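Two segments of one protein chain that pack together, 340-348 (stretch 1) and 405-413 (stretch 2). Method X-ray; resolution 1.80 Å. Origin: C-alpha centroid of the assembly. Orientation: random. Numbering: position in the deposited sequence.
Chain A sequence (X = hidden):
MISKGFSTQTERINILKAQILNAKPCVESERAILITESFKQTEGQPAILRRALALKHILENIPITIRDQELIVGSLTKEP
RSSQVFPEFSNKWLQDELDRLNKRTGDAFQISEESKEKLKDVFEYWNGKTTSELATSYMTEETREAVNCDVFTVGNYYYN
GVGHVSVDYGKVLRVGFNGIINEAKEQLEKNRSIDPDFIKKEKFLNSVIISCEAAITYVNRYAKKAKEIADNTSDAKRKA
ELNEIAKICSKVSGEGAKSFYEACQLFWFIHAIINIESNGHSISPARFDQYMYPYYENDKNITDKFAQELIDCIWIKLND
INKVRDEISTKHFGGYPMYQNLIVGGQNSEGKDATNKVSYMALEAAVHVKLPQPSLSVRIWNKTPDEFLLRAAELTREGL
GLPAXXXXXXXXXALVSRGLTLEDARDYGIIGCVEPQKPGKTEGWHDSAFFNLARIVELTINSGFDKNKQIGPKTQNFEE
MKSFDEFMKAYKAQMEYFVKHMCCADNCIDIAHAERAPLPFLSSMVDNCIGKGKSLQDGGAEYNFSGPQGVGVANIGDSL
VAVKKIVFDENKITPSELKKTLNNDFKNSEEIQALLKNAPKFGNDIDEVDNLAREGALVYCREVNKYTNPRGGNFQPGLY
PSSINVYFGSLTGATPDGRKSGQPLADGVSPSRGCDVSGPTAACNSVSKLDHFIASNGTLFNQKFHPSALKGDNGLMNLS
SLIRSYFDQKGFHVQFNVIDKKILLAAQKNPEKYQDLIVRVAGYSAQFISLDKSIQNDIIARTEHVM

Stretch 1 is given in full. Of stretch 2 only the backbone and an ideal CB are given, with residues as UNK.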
# COMPACT_ATOMS: atom_id res chain seq x y z
N GLN A 340 29.17 -13.16 -1.81
CA GLN A 340 29.02 -13.23 -0.36
C GLN A 340 30.34 -12.82 0.29
O GLN A 340 31.24 -13.64 0.51
CB GLN A 340 28.64 -14.66 0.04
CG GLN A 340 27.39 -15.14 -0.68
CD GLN A 340 27.25 -16.65 -0.67
OE1 GLN A 340 26.34 -17.20 -0.04
NE2 GLN A 340 28.15 -17.33 -1.37
N ASN A 341 30.47 -11.53 0.61
CA ASN A 341 31.70 -11.02 1.19
C ASN A 341 31.84 -11.33 2.67
O ASN A 341 30.94 -11.08 3.47
CB ASN A 341 31.81 -9.51 0.95
CG ASN A 341 33.25 -9.02 0.98
OD1 ASN A 341 33.92 -9.09 2.01
ND2 ASN A 341 33.74 -8.55 -0.16
N LEU A 342 33.00 -11.88 3.02
CA LEU A 342 33.32 -12.22 4.40
C LEU A 342 34.66 -11.54 4.67
O LEU A 342 35.63 -11.76 3.95
CB LEU A 342 33.44 -13.75 4.55
CG LEU A 342 33.65 -14.32 5.96
CD1 LEU A 342 33.17 -15.78 5.99
CD2 LEU A 342 35.12 -14.22 6.34
N ILE A 343 34.70 -10.70 5.71
CA ILE A 343 35.92 -9.96 6.01
C ILE A 343 36.50 -10.27 7.39
O ILE A 343 35.76 -10.59 8.32
CB ILE A 343 35.61 -8.43 5.88
CG1 ILE A 343 36.91 -7.62 5.83
CG2 ILE A 343 34.76 -7.98 7.05
CD1 ILE A 343 36.71 -6.26 5.18
N VAL A 344 37.82 -10.19 7.52
CA VAL A 344 38.46 -10.44 8.80
C VAL A 344 39.48 -9.36 9.13
O VAL A 344 39.96 -8.65 8.23
CB VAL A 344 39.13 -11.85 8.86
CG1 VAL A 344 38.08 -12.93 8.63
CG2 VAL A 344 40.25 -11.96 7.84
N GLY A 345 39.80 -9.24 10.41
CA GLY A 345 40.76 -8.24 10.85
C GLY A 345 40.12 -6.88 11.05
O GLY A 345 38.89 -6.75 10.98
N GLY A 346 40.94 -5.86 11.28
CA GLY A 346 40.42 -4.53 11.48
C GLY A 346 40.43 -4.14 12.95
O GLY A 346 41.09 -4.78 13.76
N GLN A 347 39.70 -3.08 13.29
CA GLN A 347 39.66 -2.62 14.67
C GLN A 347 38.26 -2.79 15.25
O GLN A 347 37.31 -3.07 14.52
CB GLN A 347 40.10 -1.15 14.75
CG GLN A 347 39.32 -0.20 13.84
CD GLN A 347 39.98 1.16 13.70
OE1 GLN A 347 40.04 1.94 14.66
NE2 GLN A 347 40.49 1.46 12.51
N ASN A 348 38.14 -2.64 16.57
CA ASN A 348 36.83 -2.76 17.21
C ASN A 348 36.27 -1.36 17.46
O ASN A 348 36.86 -0.37 17.03
CB ASN A 348 36.91 -3.54 18.53
CG ASN A 348 37.84 -2.89 19.55
OD1 ASN A 348 38.01 -1.68 19.57
ND2 ASN A 348 38.42 -3.72 20.42
N UNK A 405 41.66 -6.16 -0.21
CA UNK A 405 42.14 -5.33 0.91
C UNK A 405 41.32 -4.05 1.00
O UNK A 405 41.05 -3.41 -0.01
CB UNK A 405 43.62 -5.00 0.75
N UNK A 406 40.92 -3.69 2.22
CA UNK A 406 40.12 -2.48 2.46
C UNK A 406 40.76 -1.56 3.47
O UNK A 406 41.27 -2.01 4.50
CB UNK A 406 38.72 -2.86 2.94
N UNK A 407 40.70 -0.26 3.19
CA UNK A 407 41.33 0.76 4.02
C UNK A 407 40.46 1.42 5.09
O UNK A 407 39.64 2.28 4.78
CB UNK A 407 41.87 1.86 3.10
N UNK A 408 40.65 1.02 6.34
CA UNK A 408 39.91 1.57 7.48
C UNK A 408 40.07 3.09 7.56
O UNK A 408 39.13 3.81 7.90
CB UNK A 408 40.38 0.92 8.78
N UNK A 409 41.28 3.56 7.26
CA UNK A 409 41.60 4.98 7.36
C UNK A 409 40.75 5.90 6.48
O UNK A 409 40.57 7.07 6.79
CB UNK A 409 43.07 5.18 7.01
N UNK A 410 40.25 5.37 5.37
CA UNK A 410 39.39 6.15 4.47
C UNK A 410 37.92 5.79 4.72
O UNK A 410 37.06 6.66 4.83
CB UNK A 410 39.76 5.90 3.01
N UNK A 411 37.65 4.50 4.82
CA UNK A 411 36.28 4.03 5.01
C UNK A 411 35.56 4.52 6.26
O UNK A 411 34.40 4.93 6.18
CB UNK A 411 36.29 2.50 5.03
N UNK A 412 36.23 4.48 7.41
CA UNK A 412 35.60 4.92 8.65
C UNK A 412 35.16 6.39 8.56
O UNK A 412 33.99 6.70 8.81
CB UNK A 412 36.56 4.73 9.82
N UNK A 413 36.07 7.31 8.18
CA UNK A 413 35.69 8.72 8.06
C UNK A 413 34.56 8.93 7.05
O UNK A 413 33.63 9.70 7.28
CB UNK A 413 36.91 9.56 7.65

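Position 405 lies in a strand, with phi/psi of -107/135, and its CA-to-CB bond points away from stretch 1. Nothing of that stretch comes within 5.5 Å of the ideal CB, so the contact sets no preference, although extended angles are comfortable for beta-branched and aromatic residues. The residue is Tyr405, whose hydroxyl is hydrogen-bonded elsewhere in the structure.

At 406 the strand alternation brings CA-to-CB round toward stretch 1. The ideal CB is 4.5 Å from Ile343 CD1, and farther off, to one side of this methyl, lies the amide of Asn341. A medium or large apolar side chain would suit the near part of this space; leucine, methionine or phenylalanine could use the methyl, while a long side chain with a polar tip could also approach the amide. The residue is Tyr406, with chi1 in the m well. Its ring meets Ile343 obliquely, CD1 of Tyr406 lying 3.9 Å from CD1 of Ile343, an apolar contact. Farther out, Tyr406 OH comes to 3.8 Å from Asn341 ND2, too far for a hydrogen bond; both atoms find partners elsewhere in the structure.

Position 407 ends the strand, and its CB is out of reach of stretch 1. The backbone supplies the clue here: a helix starts at the next residue, so serine, threonine, aspartate or asparagine would suit, each able to accept from a free amide of the first turn. The residue is Asn407, the N-cap. Its OD1 accepts a weak bond from the N of 409 at 3.1 Å, while the backbone O of Asn407 accepts from the N of 411 at 3.0 Å.

The helix begins at 408, with CA-to-CB toward stretch 1. The ideal CB lies 3.8 Å from Gln347 NE2, a donor, with the bare backbone of Gly346 farther off, its CA 6.1 Å from the ideal CB of 408. A short acceptor such as aspartate or asparagine fits; serine is a smaller polar possibility. The residue is Asp408. Its OD2 accepts from Gln347 NE2 at 3.1 Å with an angle of 170°, a nearly linear bond, and lies 4.0 Å from Gly346 CA. An ideal CB on Gly346 would stand 3.9 Å from Asp408 OD2, but the backbone angles of Gly346 already call for glycine.

At 409 the CB points sideways with no neighbor in stretch 1, so many helix-compatible residues would serve. Glu409 turns its end nearer, and a water accepts from Gln347 NE2 at 3.0 Å and donates to Glu409 OE2 at 2.9 Å, bridging the stretches.

Positions 410 and 411 are helical and out of reach; stretch 1 does not choose between residue types. They are Val410 and Ile411.

At 412 CA-to-CB points toward stretch 1 again, but across a gap, so a side chain of some length is needed: leucine, isoleucine or methionine. Ile412 extends with chi1 m and chi2 t, bringing CD1 to 3.4 Å from Gln347 NE2, a close packing contact.

Position 413 is out of reach. Its N lacks a bond to the preceding turn, at a kink, which suits Pro413, having no amide hydrogen.

Stretch 2 (405-413) YYNDEVIIP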
# COMPACT_ATOMS: atom_id res chain seq x y z
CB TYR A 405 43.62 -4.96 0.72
CG TYR A 405 44.56 -6.14 0.68
CD1 TYR A 405 44.68 -6.92 -0.47
CD2 TYR A 405 45.32 -6.49 1.79
CE1 TYR A 405 45.54 -8.03 -0.51
CE2 TYR A 405 46.18 -7.60 1.77
CZ TYR A 405 46.28 -8.36 0.62
OH TYR A 405 47.13 -9.44 0.58
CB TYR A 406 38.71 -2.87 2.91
CG TYR A 406 37.98 -3.66 1.86
CD1 TYR A 406 38.12 -5.05 1.79
CD2 TYR A 406 37.21 -3.03 0.90
CE1 TYR A 406 37.52 -5.78 0.77
CE2 TYR A 406 36.60 -3.74 -0.13
CZ TYR A 406 36.76 -5.12 -0.18
OH TYR A 406 36.17 -5.83 -1.19
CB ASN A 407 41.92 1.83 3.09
CG ASN A 407 42.78 2.84 3.81
OD1 ASN A 407 43.16 2.64 4.97
ND2 ASN A 407 43.13 3.92 3.12
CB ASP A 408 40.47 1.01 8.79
CG ASP A 408 39.87 -0.33 9.17
OD1 ASP A 408 39.34 -1.04 8.30
OD2 ASP A 408 39.97 -0.67 10.37
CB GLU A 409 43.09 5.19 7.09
CG GLU A 409 44.02 4.37 8.00
CD GLU A 409 43.90 4.72 9.48
OE1 GLU A 409 43.76 5.93 9.79
OE2 GLU A 409 43.98 3.81 10.33
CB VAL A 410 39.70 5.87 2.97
CG1 VAL A 410 38.60 6.45 2.08
CG2 VAL A 410 41.04 6.47 2.60
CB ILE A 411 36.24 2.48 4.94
CG1 ILE A 411 36.63 2.04 3.53
CG2 ILE A 411 34.84 1.98 5.30
CD1 ILE A 411 36.79 0.54 3.37
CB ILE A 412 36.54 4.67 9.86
CG1 ILE A 412 36.71 3.15 10.05
CG2 ILE A 412 35.97 5.30 11.12
CD1 ILE A 412 37.69 2.75 11.14
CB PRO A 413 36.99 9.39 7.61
CG PRO A 413 38.04 8.54 8.22
CD PRO A 413 37.52 7.14 7.99
O HOH W 1 41.71 4.15 12.03
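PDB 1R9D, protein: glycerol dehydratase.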